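Local coordinates for protein beta-fructofuranosidase (PDB 6NOB) that probably hydrolyses terminal beta-fructofuranosyl units from sucrose and related sugars, as a glycoside hydrolase of family 32, at residues L19-R23 / N149-F153; V73-G77 / P124-W128; F263-F267 / M341-S345; Y521-A527 / K623-A629; L526-A530 / T578-Q582. All blocks are in the same frame, centred on the assembly; numbering follows the deposited sequence.

Contact 1 (L19-R23 / N149-F153)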
# COMPACT_ATOMS: atom_id res chain seq x y z
N LEU A 19 -13.00 20.12 -6.07
CA LEU A 19 -12.61 20.66 -4.77
C LEU A 19 -13.19 19.79 -3.67
O LEU A 19 -14.39 19.50 -3.68
CB LEU A 19 -13.08 22.11 -4.60
CG LEU A 19 -12.67 23.10 -5.69
CD1 LEU A 19 -13.29 24.46 -5.42
CD2 LEU A 19 -11.16 23.21 -5.80
N PHE A 20 -12.34 19.37 -2.74
CA PHE A 20 -12.77 18.61 -1.56
C PHE A 20 -12.78 19.57 -0.38
O PHE A 20 -11.73 19.91 0.17
CB PHE A 20 -11.85 17.41 -1.34
CG PHE A 20 -11.92 16.38 -2.43
CD1 PHE A 20 -11.23 16.56 -3.62
CD2 PHE A 20 -12.69 15.24 -2.28
CE1 PHE A 20 -11.31 15.62 -4.63
CE2 PHE A 20 -12.76 14.29 -3.28
CZ PHE A 20 -12.07 14.49 -4.46
N ALA A 21 -13.97 20.01 0.00
CA ALA A 21 -14.15 21.11 0.94
C ALA A 21 -14.71 20.62 2.27
O ALA A 21 -15.51 19.67 2.32
CB ALA A 21 -15.07 22.18 0.36
N GLU A 22 -14.29 21.28 3.34
CA GLU A 22 -14.76 21.00 4.69
C GLU A 22 -15.52 22.22 5.20
O GLU A 22 -15.02 23.35 5.09
CB GLU A 22 -13.59 20.67 5.62
CG GLU A 22 -13.98 20.08 6.97
CD GLU A 22 -12.78 19.55 7.73
OE1 GLU A 22 -11.69 19.44 7.13
OE2 GLU A 22 -12.93 19.24 8.93
N ARG A 23 -16.71 21.99 5.75
CA ARG A 23 -17.47 23.09 6.34
C ARG A 23 -16.72 23.66 7.53
O ARG A 23 -16.31 22.93 8.44
CB ARG A 23 -18.86 22.61 6.76
CG ARG A 23 -19.74 23.71 7.31
CD ARG A 23 -21.09 23.18 7.77
NE ARG A 23 -21.86 22.59 6.67
CZ ARG A 23 -22.62 23.30 5.84
NH1 ARG A 23 -22.71 24.61 5.96
NH2 ARG A 23 -23.30 22.69 4.87
N ASN A 149 -7.33 9.61 2.09
CA ASN A 149 -8.10 10.62 2.81
C ASN A 149 -7.64 11.99 2.34
O ASN A 149 -6.54 12.43 2.72
CB ASN A 149 -7.91 10.49 4.33
CG ASN A 149 -8.38 11.73 5.08
OD1 ASN A 149 -9.38 12.36 4.71
ND2 ASN A 149 -7.66 12.10 6.14
N PRO A 150 -8.43 12.71 1.54
CA PRO A 150 -7.99 14.00 1.02
C PRO A 150 -8.19 15.18 1.97
O PRO A 150 -7.95 16.32 1.56
CB PRO A 150 -8.87 14.17 -0.23
CG PRO A 150 -10.14 13.48 0.14
CD PRO A 150 -9.75 12.32 1.02
N TYR A 151 -8.60 14.94 3.22
CA TYR A 151 -8.94 16.03 4.12
C TYR A 151 -7.92 16.26 5.23
O TYR A 151 -8.07 17.23 5.98
CB TYR A 151 -10.32 15.79 4.75
CG TYR A 151 -11.45 15.85 3.76
CD1 TYR A 151 -11.99 17.07 3.37
CD2 TYR A 151 -11.98 14.69 3.21
CE1 TYR A 151 -13.02 17.14 2.46
CE2 TYR A 151 -13.01 14.75 2.29
CZ TYR A 151 -13.53 15.97 1.93
OH TYR A 151 -14.56 16.02 1.02
N GLY A 152 -6.91 15.42 5.36
CA GLY A 152 -5.99 15.58 6.47
C GLY A 152 -4.76 14.72 6.32
O GLY A 152 -4.56 14.04 5.31
N PHE A 153 -3.93 14.76 7.37
CA PHE A 153 -2.65 14.05 7.40
C PHE A 153 -2.76 12.65 7.98
O PHE A 153 -1.84 11.84 7.79
CB PHE A 153 -1.63 14.86 8.20
CG PHE A 153 -0.20 14.51 7.90
CD1 PHE A 153 0.40 14.94 6.73
CD2 PHE A 153 0.55 13.78 8.81
CE1 PHE A 153 1.73 14.63 6.46
CE2 PHE A 153 1.87 13.46 8.54
CZ PHE A 153 2.46 13.89 7.36
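The ring of Tyr151 presses on the backbone of a strand, CE1 3.6 Å from Ala21 O and 3.7 Å from Phe20 C. The contact is a domain junction. Strand 16-23 belongs to the small all-beta domain at the N-terminus, and 149-153 is a loop of the beta-propeller that carries the active site in family 32 enzymes, between strands 141-149 and 159-165.

The packing across the junction is essentially apolar. Phe20 and Tyr151 cross at about a right angle; Tyr151 CZ stands 3.9 Å from Phe20 CB, while the tyrosine OH comes to the edge of the phenylalanine ring, in its plane and 3.9 Å from Phe20 CD2. The same CD2 also meets Pro150 CG at 3.9 Å, so one corner of the Phe20 ring touches both residues of the loop. Both aromatic side chains take the same first torsion (chi1 -66° for Phe20, -67° for Tyr151), with CG beside the backbone N and opposite the carbonyl carbon, which sends each ring across the gap to the other segment. Beyond the contact, the Phe20 ring stacks with His54, and Pro150 also rests on Phe76.

The loop is also held from within: an Asx turn joins the amide of Tyr151 to the side-chain carbonyl of Asn149. Tyr151 N to Asn149 OD1 is 3.1 Å, with the donor well above the carbonyl plane, 65° out of it.

Contact 2 (V73-G77 / P124-W128)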
# COMPACT_ATOMS: atom_id res chain seq x y z
N VAL A 73 -13.52 25.37 3.71
CA VAL A 73 -12.08 25.36 3.46
C VAL A 73 -11.75 24.14 2.61
O VAL A 73 -12.25 23.04 2.87
CB VAL A 73 -11.28 25.36 4.78
CG1 VAL A 73 -11.74 24.24 5.70
CG2 VAL A 73 -9.79 25.25 4.50
N VAL A 74 -10.94 24.34 1.58
CA VAL A 74 -10.58 23.28 0.65
C VAL A 74 -9.28 22.64 1.11
O VAL A 74 -8.32 23.34 1.46
CB VAL A 74 -10.46 23.83 -0.78
CG1 VAL A 74 -10.05 22.72 -1.74
CG2 VAL A 74 -11.77 24.46 -1.22
N ARG A 75 -9.25 21.30 1.13
CA ARG A 75 -8.06 20.56 1.51
C ARG A 75 -7.37 19.88 0.34
O ARG A 75 -6.21 19.47 0.47
CB ARG A 75 -8.41 19.48 2.55
CG ARG A 75 -9.10 20.02 3.79
CD ARG A 75 -8.22 21.01 4.53
NE ARG A 75 -8.85 21.47 5.76
CZ ARG A 75 -8.41 22.51 6.47
NH1 ARG A 75 -7.35 23.19 6.07
NH2 ARG A 75 -9.05 22.86 7.58
N PHE A 76 -8.04 19.75 -0.81
CA PHE A 76 -7.57 18.94 -1.92
C PHE A 76 -8.34 19.36 -3.16
O PHE A 76 -9.55 19.57 -3.10
CB PHE A 76 -7.77 17.45 -1.62
CG PHE A 76 -6.87 16.54 -2.41
CD1 PHE A 76 -5.57 16.31 -2.01
CD2 PHE A 76 -7.35 15.88 -3.54
CE1 PHE A 76 -4.74 15.45 -2.72
CE2 PHE A 76 -6.53 15.02 -4.26
CZ PHE A 76 -5.22 14.81 -3.85
N GLY A 77 -7.63 19.50 -4.28
CA GLY A 77 -8.27 19.93 -5.50
C GLY A 77 -7.44 19.60 -6.72
O GLY A 77 -6.23 19.36 -6.63
N PRO A 124 0.90 10.47 -3.09
CA PRO A 124 -0.08 11.43 -3.58
C PRO A 124 0.47 12.84 -3.50
O PRO A 124 1.53 13.09 -2.92
CB PRO A 124 -1.27 11.24 -2.63
CG PRO A 124 -0.66 10.73 -1.37
CD PRO A 124 0.50 9.87 -1.80
N PHE A 125 -0.26 13.78 -4.11
CA PHE A 125 0.13 15.19 -4.05
C PHE A 125 0.35 15.63 -2.61
O PHE A 125 1.37 16.24 -2.28
CB PHE A 125 -0.94 16.06 -4.71
CG PHE A 125 -1.10 15.83 -6.18
CD1 PHE A 125 -0.01 15.91 -7.04
CD2 PHE A 125 -2.34 15.53 -6.71
CE1 PHE A 125 -0.17 15.70 -8.40
CE2 PHE A 125 -2.50 15.32 -8.07
CZ PHE A 125 -1.41 15.40 -8.91
N ALA A 126 -0.61 15.31 -1.74
CA ALA A 126 -0.55 15.65 -0.32
C ALA A 126 -1.57 14.77 0.40
O ALA A 126 -2.16 13.86 -0.20
CB ALA A 126 -0.82 17.14 -0.11
N ARG A 127 -1.78 15.05 1.69
CA ARG A 127 -2.75 14.34 2.52
C ARG A 127 -2.37 12.88 2.72
O ARG A 127 -1.20 12.52 2.57
CB ARG A 127 -4.16 14.47 1.92
CG ARG A 127 -4.54 15.88 1.46
CD ARG A 127 -4.69 16.86 2.62
NE ARG A 127 -3.44 17.54 2.96
CZ ARG A 127 -2.98 18.63 2.35
NH1 ARG A 127 -3.67 19.17 1.36
NH2 ARG A 127 -1.84 19.17 2.73
N TRP A 128 -3.34 12.03 3.06
CA TRP A 128 -3.08 10.69 3.57
C TRP A 128 -3.37 9.63 2.51
O TRP A 128 -4.35 9.72 1.77
CB TRP A 128 -3.93 10.41 4.82
CG TRP A 128 -3.99 8.95 5.21
CD1 TRP A 128 -4.81 7.99 4.68
CD2 TRP A 128 -3.24 8.31 6.24
NE1 TRP A 128 -4.59 6.78 5.30
CE2 TRP A 128 -3.63 6.95 6.27
CE3 TRP A 128 -2.26 8.74 7.15
CZ2 TRP A 128 -3.09 6.03 7.16
CZ3 TRP A 128 -1.72 7.82 8.03
CH2 TRP A 128 -2.14 6.48 8.03
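One hydrogen bond, an aromatic cluster and a covered guanidinium make up the meeting of Phe76 and Arg75 with Phe125 and Arg127. The polar link is Arg127 NH1 to Arg75 O, 2.7 Å long but bent (134° at the hydrogen); the donor lies nearly in line with the carbonyl bond, and the oxygen sits 18° out of the guanidinium plane. Folding of the arginine chain at chi2 and chi3 (90°) lets NH1 reach this oxygen while NH2 forms a salt bridge with Asp99.

Among the apolar touches, Phe76 does most. Its CD1 meets Arg127 CG at 3.6 Å, and its CZ comes to the edge of the Phe125 ring, 4.1 Å from CD2, the two side chains crossing at about a right angle. Ala126 CB lies 3.5 Å over the centre of the Arg127 guanidinium plane. A leucine in place of Arg127 would probably leave Arg75 O without this donor and Asp99 without the positive charge it pairs with.

Strand 72-80 of the N-terminal domain is thereby fastened to the start of propeller strand 127-138, Tyr92 meeting both phenylalanines, helix 108-112 packing on Phe125, and strand 468-481 flanking Trp128.

Contact 3 (F263-F267 / M341-S345)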
# COMPACT_ATOMS: atom_id res chain seq x y z
N PHE A 263 -18.45 -15.38 12.01
CA PHE A 263 -17.46 -14.53 11.36
C PHE A 263 -17.14 -13.36 12.27
O PHE A 263 -18.02 -12.79 12.92
CB PHE A 263 -17.99 -14.00 10.02
CG PHE A 263 -17.74 -14.91 8.84
CD1 PHE A 263 -18.10 -16.24 8.88
CD2 PHE A 263 -17.18 -14.40 7.67
CE1 PHE A 263 -17.88 -17.07 7.79
CE2 PHE A 263 -16.95 -15.22 6.58
CZ PHE A 263 -17.31 -16.55 6.64
N GLY A 264 -15.86 -12.99 12.33
CA GLY A 264 -15.51 -11.74 12.97
C GLY A 264 -16.15 -10.57 12.25
O GLY A 264 -16.36 -10.60 11.04
N TYR A 265 -16.48 -9.52 13.01
CA TYR A 265 -16.98 -8.30 12.39
C TYR A 265 -15.98 -7.73 11.40
O TYR A 265 -16.37 -7.16 10.38
CB TYR A 265 -17.33 -7.27 13.47
CG TYR A 265 -18.55 -7.64 14.28
CD1 TYR A 265 -19.72 -8.07 13.66
CD2 TYR A 265 -18.53 -7.57 15.67
CE1 TYR A 265 -20.84 -8.42 14.41
CE2 TYR A 265 -19.63 -7.91 16.42
CZ TYR A 265 -20.78 -8.33 15.79
OH TYR A 265 -21.89 -8.67 16.53
N ASP A 266 -14.69 -7.88 11.68
CA ASP A 266 -13.65 -7.60 10.70
C ASP A 266 -13.73 -8.62 9.57
O ASP A 266 -13.49 -9.82 9.79
CB ASP A 266 -12.27 -7.63 11.36
CG ASP A 266 -12.15 -6.65 12.51
OD1 ASP A 266 -12.10 -5.43 12.24
OD2 ASP A 266 -12.10 -7.09 13.68
N PHE A 267 -14.07 -8.16 8.37
CA PHE A 267 -14.32 -9.05 7.24
C PHE A 267 -14.12 -8.25 5.96
O PHE A 267 -15.08 -7.71 5.40
CB PHE A 267 -15.75 -9.61 7.35
CG PHE A 267 -16.22 -10.36 6.13
CD1 PHE A 267 -15.61 -11.53 5.73
CD2 PHE A 267 -17.31 -9.89 5.40
CE1 PHE A 267 -16.05 -12.22 4.61
CE2 PHE A 267 -17.76 -10.58 4.29
CZ PHE A 267 -17.13 -11.74 3.89
N MET A 341 -8.40 -16.82 6.55
CA MET A 341 -8.71 -16.37 5.20
C MET A 341 -9.93 -17.14 4.73
O MET A 341 -9.83 -18.30 4.34
CB MET A 341 -7.53 -16.58 4.26
CG MET A 341 -6.41 -15.60 4.44
SD MET A 341 -5.21 -15.76 3.12
CE MET A 341 -3.85 -14.83 3.82
N THR A 342 -11.09 -16.50 4.78
CA THR A 342 -12.32 -17.14 4.35
C THR A 342 -12.43 -17.09 2.83
O THR A 342 -12.32 -16.03 2.22
CB THR A 342 -13.52 -16.46 5.00
OG1 THR A 342 -13.29 -15.05 5.10
CG2 THR A 342 -13.75 -17.04 6.39
N LEU A 343 -12.63 -18.26 2.23
CA LEU A 343 -12.62 -18.42 0.78
C LEU A 343 -14.04 -18.46 0.24
O LEU A 343 -14.93 -19.11 0.81
CB LEU A 343 -11.88 -19.70 0.39
CG LEU A 343 -11.58 -19.91 -1.10
CD1 LEU A 343 -10.65 -18.83 -1.61
CD2 LEU A 343 -10.99 -21.29 -1.33
N PHE A 344 -14.26 -17.75 -0.87
CA PHE A 344 -15.53 -17.73 -1.58
C PHE A 344 -15.28 -17.97 -3.06
O PHE A 344 -14.20 -17.68 -3.58
CB PHE A 344 -16.27 -16.39 -1.41
CG PHE A 344 -16.62 -16.06 0.01
CD1 PHE A 344 -15.69 -15.46 0.85
CD2 PHE A 344 -17.88 -16.33 0.50
CE1 PHE A 344 -16.02 -15.15 2.15
CE2 PHE A 344 -18.21 -16.03 1.81
CZ PHE A 344 -17.28 -15.43 2.63
N SER A 345 -16.29 -18.50 -3.75
CA SER A 345 -16.18 -18.74 -5.18
C SER A 345 -17.49 -18.40 -5.88
O SER A 345 -18.57 -18.54 -5.30
CB SER A 345 -15.79 -20.18 -5.51
OG SER A 345 -16.78 -21.09 -5.06
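Thr342 lies on strand 337-347 of a four-stranded antiparallel blade of the family 32 beta-propeller and faces two phenylalanines of the loop that leads into the blade's end strand 268-273. Its CB is 4.0 Å from Phe263 CE2. From there the side chain divides. The methyl CG2 makes the tighter approach, 3.6 Å from Phe263 CZ, with threonine and phenylalanine coming from opposite directions. The hydroxyl OG1 takes the crowded position between backbone N and carbonyl carbon (chi1 37°). That places it at the edge of the Phe267 ring, in plane and 4.0 Å from CE1, while its hydrogen-bonding partner is Thr290 on the neighbouring strand 285-295. The threonine thus turns its methyl to one aromatic ring and its oxygen to the rim of another without leaving that oxygen unpaired.

Two residues on, Phe344 points the same way from the strand and closes the cluster. Its CZ is 4.0 Å from Phe263 CE2, which approaches the Phe344 ring at its edge. Toward Phe267 the rings are oblique, with centroids 6.0 Å apart and planes at 63°, a geometry that excludes parallel stacking. Tyr358 on strand 357-365 extends the group, edge-to-face with Phe263. The chain after Phe267 reads Arg-Asp-Pro, the RDP motif of this family, so the cluster lies directly next to it in sequence; a bound ethanediol lies about 4 Å from the Phe267 side chain. At the junction of the two rings, the rim atom CE1 of Phe267 rests 3.8 Å from CE1 of Phe344.

Contact 4 (Y521-A527 / K623-A629)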
# COMPACT_ATOMS: atom_id res chain seq x y z
N TYR A 521 21.56 3.64 -5.47
CA TYR A 521 21.44 2.19 -5.54
C TYR A 521 22.82 1.59 -5.30
O TYR A 521 23.83 2.15 -5.74
CB TYR A 521 20.88 1.75 -6.90
CG TYR A 521 21.20 0.33 -7.30
CD1 TYR A 521 22.35 0.02 -8.01
CD2 TYR A 521 20.33 -0.71 -6.98
CE1 TYR A 521 22.64 -1.28 -8.38
CE2 TYR A 521 20.61 -2.01 -7.35
CZ TYR A 521 21.76 -2.29 -8.05
OH TYR A 521 22.04 -3.59 -8.41
N ALA A 522 22.88 0.46 -4.59
CA ALA A 522 24.15 -0.19 -4.34
C ALA A 522 24.01 -1.70 -4.45
O ALA A 522 23.07 -2.29 -3.90
CB ALA A 522 24.70 0.18 -2.95
N ASN A 523 24.95 -2.33 -5.16
CA ASN A 523 25.03 -3.78 -5.30
C ASN A 523 26.40 -4.21 -4.77
O ASN A 523 27.43 -3.91 -5.39
CB ASN A 523 24.84 -4.20 -6.75
CG ASN A 523 24.86 -5.71 -6.93
OD1 ASN A 523 24.80 -6.46 -5.96
ND2 ASN A 523 24.93 -6.16 -8.18
N VAL A 524 26.41 -4.90 -3.63
CA VAL A 524 27.64 -5.29 -2.95
C VAL A 524 27.72 -6.81 -2.92
O VAL A 524 26.75 -7.49 -2.59
CB VAL A 524 27.69 -4.72 -1.52
CG1 VAL A 524 29.02 -5.07 -0.85
CG2 VAL A 524 27.49 -3.21 -1.55
N HIS A 525 28.90 -7.34 -3.27
CA HIS A 525 29.16 -8.77 -3.28
C HIS A 525 30.18 -9.09 -2.20
O HIS A 525 31.31 -8.59 -2.24
CB HIS A 525 29.65 -9.24 -4.64
CG HIS A 525 28.58 -9.33 -5.67
ND1 HIS A 525 27.66 -10.36 -5.69
CD2 HIS A 525 28.26 -8.52 -6.71
CE1 HIS A 525 26.82 -10.18 -6.71
NE2 HIS A 525 27.17 -9.07 -7.34
N LEU A 526 29.79 -9.93 -1.24
CA LEU A 526 30.66 -10.36 -0.16
C LEU A 526 31.20 -11.75 -0.44
O LEU A 526 30.50 -12.60 -1.01
CB LEU A 526 29.91 -10.34 1.18
CG LEU A 526 29.29 -9.00 1.57
CD1 LEU A 526 28.37 -9.17 2.77
CD2 LEU A 526 30.36 -7.97 1.87
N ALA A 527 32.45 -11.99 -0.05
CA ALA A 527 33.14 -13.23 -0.35
C ALA A 527 33.04 -14.27 0.76
O ALA A 527 33.46 -15.41 0.55
CB ALA A 527 34.62 -12.96 -0.64
N LYS A 623 36.36 -10.28 3.09
CA LYS A 623 36.71 -9.64 1.82
C LYS A 623 35.45 -9.16 1.11
O LYS A 623 34.42 -9.85 1.11
CB LYS A 623 37.49 -10.60 0.92
CG LYS A 623 37.95 -9.95 -0.38
CD LYS A 623 37.98 -10.95 -1.53
CE LYS A 623 38.67 -10.38 -2.76
NZ LYS A 623 39.47 -11.40 -3.49
N ILE A 624 35.54 -7.98 0.52
CA ILE A 624 34.50 -7.43 -0.35
C ILE A 624 34.92 -7.69 -1.79
O ILE A 624 35.99 -7.23 -2.22
CB ILE A 624 34.27 -5.93 -0.09
CG1 ILE A 624 33.80 -5.70 1.35
CG2 ILE A 624 33.25 -5.37 -1.07
CD1 ILE A 624 34.26 -4.39 1.94
N ASP A 625 34.10 -8.43 -2.53
CA ASP A 625 34.46 -8.80 -3.89
C ASP A 625 34.25 -7.64 -4.86
O ASP A 625 35.12 -7.34 -5.69
CB ASP A 625 33.66 -10.02 -4.35
CG ASP A 625 34.31 -11.33 -3.93
OD1 ASP A 625 35.55 -11.36 -3.75
OD2 ASP A 625 33.58 -12.34 -3.78
N ALA A 626 33.10 -6.96 -4.78
CA ALA A 626 32.79 -5.91 -5.73
C ALA A 626 31.76 -4.96 -5.13
O ALA A 626 30.99 -5.34 -4.24
CB ALA A 626 32.26 -6.49 -7.05
N VAL A 627 31.77 -3.72 -5.63
CA VAL A 627 30.82 -2.69 -5.22
C VAL A 627 30.33 -1.97 -6.47
O VAL A 627 31.13 -1.39 -7.21
CB VAL A 627 31.45 -1.68 -4.24
CG1 VAL A 627 30.52 -0.49 -4.05
CG2 VAL A 627 31.73 -2.35 -2.90
N ASP A 628 29.02 -2.02 -6.71
CA ASP A 628 28.38 -1.35 -7.85
C ASP A 628 27.39 -0.35 -7.27
O ASP A 628 26.28 -0.73 -6.87
CB ASP A 628 27.70 -2.37 -8.76
CG ASP A 628 26.91 -1.73 -9.89
OD1 ASP A 628 27.04 -0.51 -10.12
OD2 ASP A 628 26.15 -2.46 -10.56
N ALA A 629 27.78 0.92 -7.21
CA ALA A 629 26.96 1.98 -6.64
C ALA A 629 26.59 2.96 -7.74
O ALA A 629 27.44 3.34 -8.55
CB ALA A 629 27.68 2.69 -5.50
O HOH W 1 24.21 -4.27 -10.48
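Strands 521-526 and 624-629 run antiparallel, with axes 4.5 Å apart at 171°, and between them Val524, Leu526 and Ile624 mesh into one apolar surface. CG1 of Val524, set opposite the backbone N (chi1 -177°), is the bump: it rests in the notch where two branches across the seam meet, 4.2 Å from Ile624 CG2 and 4.4 Å from Val627 CG2. Leu526 and Ile624 lie side by side and point the same way, CD2 to CG1 at 4.2 Å. At the other end the bumps are small: Ala522 and Ala629 form a close pair, with CA atoms 4.2 Å apart. This ridge fits the opposing sheet, where Ile618 meets Val524, Ile624 and Val627, and Met511 lies against the last two.

Regular pairing breaks at His525, which both Asp625 and Ala626 face, a classic beta bulge. Its amide binds Ala626 O almost straight (173°), and its carbonyl takes the amide of Asp625. The extra residue turns Asp625 toward the partner strand, where the methyl of Ala527 lies beside its carboxylate, CB 3.4 Å from OD2.

On the face bearing Asn523 and Asp628 a water bridges the side chains. It donates to Asp628 OD2 at 2.7 Å and to Tyr521 OH, and accepts from Asn523 ND2. Second partners hold these groups: Arg630 and Arg501 for Asp628, Glu584 for Tyr521 and Gln582 for Asn523. Antiparallel strands with an apolar face turned to the opposing sheet and a polar one turned away are typical of the C-terminal beta-sandwich that accompanies the propeller in family 32 enzymes.

Contact 5 (L526-A530 / T578-Q582)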
# COMPACT_ATOMS: atom_id res chain seq x y z
N LEU A 526 29.79 -9.93 -1.24
CA LEU A 526 30.66 -10.36 -0.16
C LEU A 526 31.20 -11.75 -0.44
O LEU A 526 30.50 -12.60 -1.01
CB LEU A 526 29.91 -10.34 1.18
CG LEU A 526 29.29 -9.00 1.57
CD1 LEU A 526 28.37 -9.17 2.77
CD2 LEU A 526 30.36 -7.97 1.87
N ALA A 527 32.45 -11.99 -0.05
CA ALA A 527 33.14 -13.23 -0.35
C ALA A 527 33.04 -14.27 0.76
O ALA A 527 33.46 -15.41 0.55
CB ALA A 527 34.62 -12.96 -0.64
N ASP A 528 32.49 -13.92 1.91
CA ASP A 528 32.52 -14.81 3.07
C ASP A 528 31.37 -14.44 4.00
O ASP A 528 30.51 -13.62 3.67
CB ASP A 528 33.87 -14.72 3.78
CG ASP A 528 34.34 -13.29 3.95
OD1 ASP A 528 33.62 -12.51 4.61
OD2 ASP A 528 35.41 -12.94 3.42
N ASP A 529 31.36 -15.06 5.19
CA ASP A 529 30.33 -14.83 6.19
C ASP A 529 30.85 -14.03 7.38
O ASP A 529 30.28 -14.11 8.47
CB ASP A 529 29.76 -16.17 6.66
CG ASP A 529 28.32 -16.06 7.11
OD1 ASP A 529 27.47 -15.75 6.26
OD2 ASP A 529 28.05 -16.28 8.31
N ALA A 530 31.91 -13.25 7.18
CA ALA A 530 32.55 -12.53 8.27
C ALA A 530 31.70 -11.33 8.70
O ALA A 530 30.79 -10.89 8.00
CB ALA A 530 33.95 -12.08 7.87
N THR A 578 20.81 -17.19 6.49
CA THR A 578 22.24 -17.31 6.69
C THR A 578 22.97 -17.13 5.36
O THR A 578 22.37 -17.17 4.28
CB THR A 578 22.59 -18.66 7.30
OG1 THR A 578 21.96 -19.71 6.56
CG2 THR A 578 22.12 -18.74 8.75
N ASP A 579 24.28 -16.92 5.46
CA ASP A 579 25.18 -16.91 4.30
C ASP A 579 24.75 -15.85 3.28
O ASP A 579 24.52 -16.13 2.10
CB ASP A 579 25.25 -18.30 3.66
CG ASP A 579 25.83 -19.33 4.60
OD1 ASP A 579 26.98 -19.14 5.07
OD2 ASP A 579 25.14 -20.34 4.88
N VAL A 580 24.67 -14.60 3.75
CA VAL A 580 24.42 -13.48 2.86
C VAL A 580 25.69 -13.19 2.07
O VAL A 580 26.77 -13.02 2.65
CB VAL A 580 23.96 -12.25 3.65
CG1 VAL A 580 23.79 -11.06 2.72
CG2 VAL A 580 22.66 -12.54 4.39
N ARG A 581 25.57 -13.13 0.74
CA ARG A 581 26.73 -12.87 -0.10
C ARG A 581 26.48 -11.68 -1.03
O ARG A 581 27.42 -10.99 -1.42
CB ARG A 581 27.09 -14.11 -0.91
CG ARG A 581 27.54 -15.29 -0.07
CD ARG A 581 28.81 -14.97 0.70
NE ARG A 581 29.23 -16.10 1.52
CZ ARG A 581 28.82 -16.31 2.77
NH1 ARG A 581 29.25 -17.37 3.44
NH2 ARG A 581 27.98 -15.46 3.35
N GLN A 582 25.22 -11.45 -1.39
CA GLN A 582 24.85 -10.30 -2.20
C GLN A 582 23.93 -9.39 -1.40
O GLN A 582 22.93 -9.85 -0.84
CB GLN A 582 24.16 -10.72 -3.50
CG GLN A 582 23.86 -9.55 -4.43
CD GLN A 582 23.25 -9.97 -5.75
OE1 GLN A 582 22.78 -11.10 -5.90
NE2 GLN A 582 23.27 -9.06 -6.72
O HOH W 2 25.40 -16.97 8.32
O HOH W 3 25.47 -14.09 6.23
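Arg581 crosses Asp529 at about a right angle, their guanidinium and carboxylate planes turned 46° apart, yet one good bond results: NH2 to Asp529 OD1 is 3.0 Å and nearly straight (167°). The oxygen lies in the guanidinium plane and offers its anti lone pair. A bend of the arginine chain at chi2 (-63°) folds the guanidinium back over Asp528 and Asp529. NH2 also bonds Val580 O, 2.8 Å away and likewise in that plane, so two acceptors fix its rotation. NH1 pairs with Asp579 OD1 in a salt bridge of 3.3 Å whose hydrogen bond is weak.

One guanidinium face is overlain by Asp528 O and Asp529 N. Asp529 and Asp579 bring their OD1 atoms within 3.6 Å, a closeness the shared arginine probably makes tolerable. A water joins Asp529 OD1 to Val580 N. An alanine in place of Arg581 would probably leave the two aspartates without the shared positive charge, their carboxylates free to turn apart.

Leu526 N gives a short bond to Arg581 O (2.6 Å). An Asx turn, Ala530 N to Asp528 OD1, shapes the loop, while Asp528 OD2 takes the amide of Lys623. This surface salt-bridge network clasps two connections between the sheets of a beta-sandwich.

The five contacts fall into three regions of a chain that is half strand. Contacts 1 and 2, centred 6 Å apart, join adjacent strands of one N-terminal sheet, 16-23 and 72-80, to the propeller; contact 2 is nested within the loop that contact 1 closes. Contact 3 follows in sequence, within a propeller blade, its centre about 32 Å from that of contact 1. Contacts 4 and 5 come last, share Leu526 and Ala527, and have centres 11 Å apart in the C-terminal sandwich, about 47 and 50 Å from contact 1 and across the chain's centre. The set therefore samples both ends and the middle: an interdomain seam, a loop packed on a propeller blade, and a sandwich with the loops that connect its sheets.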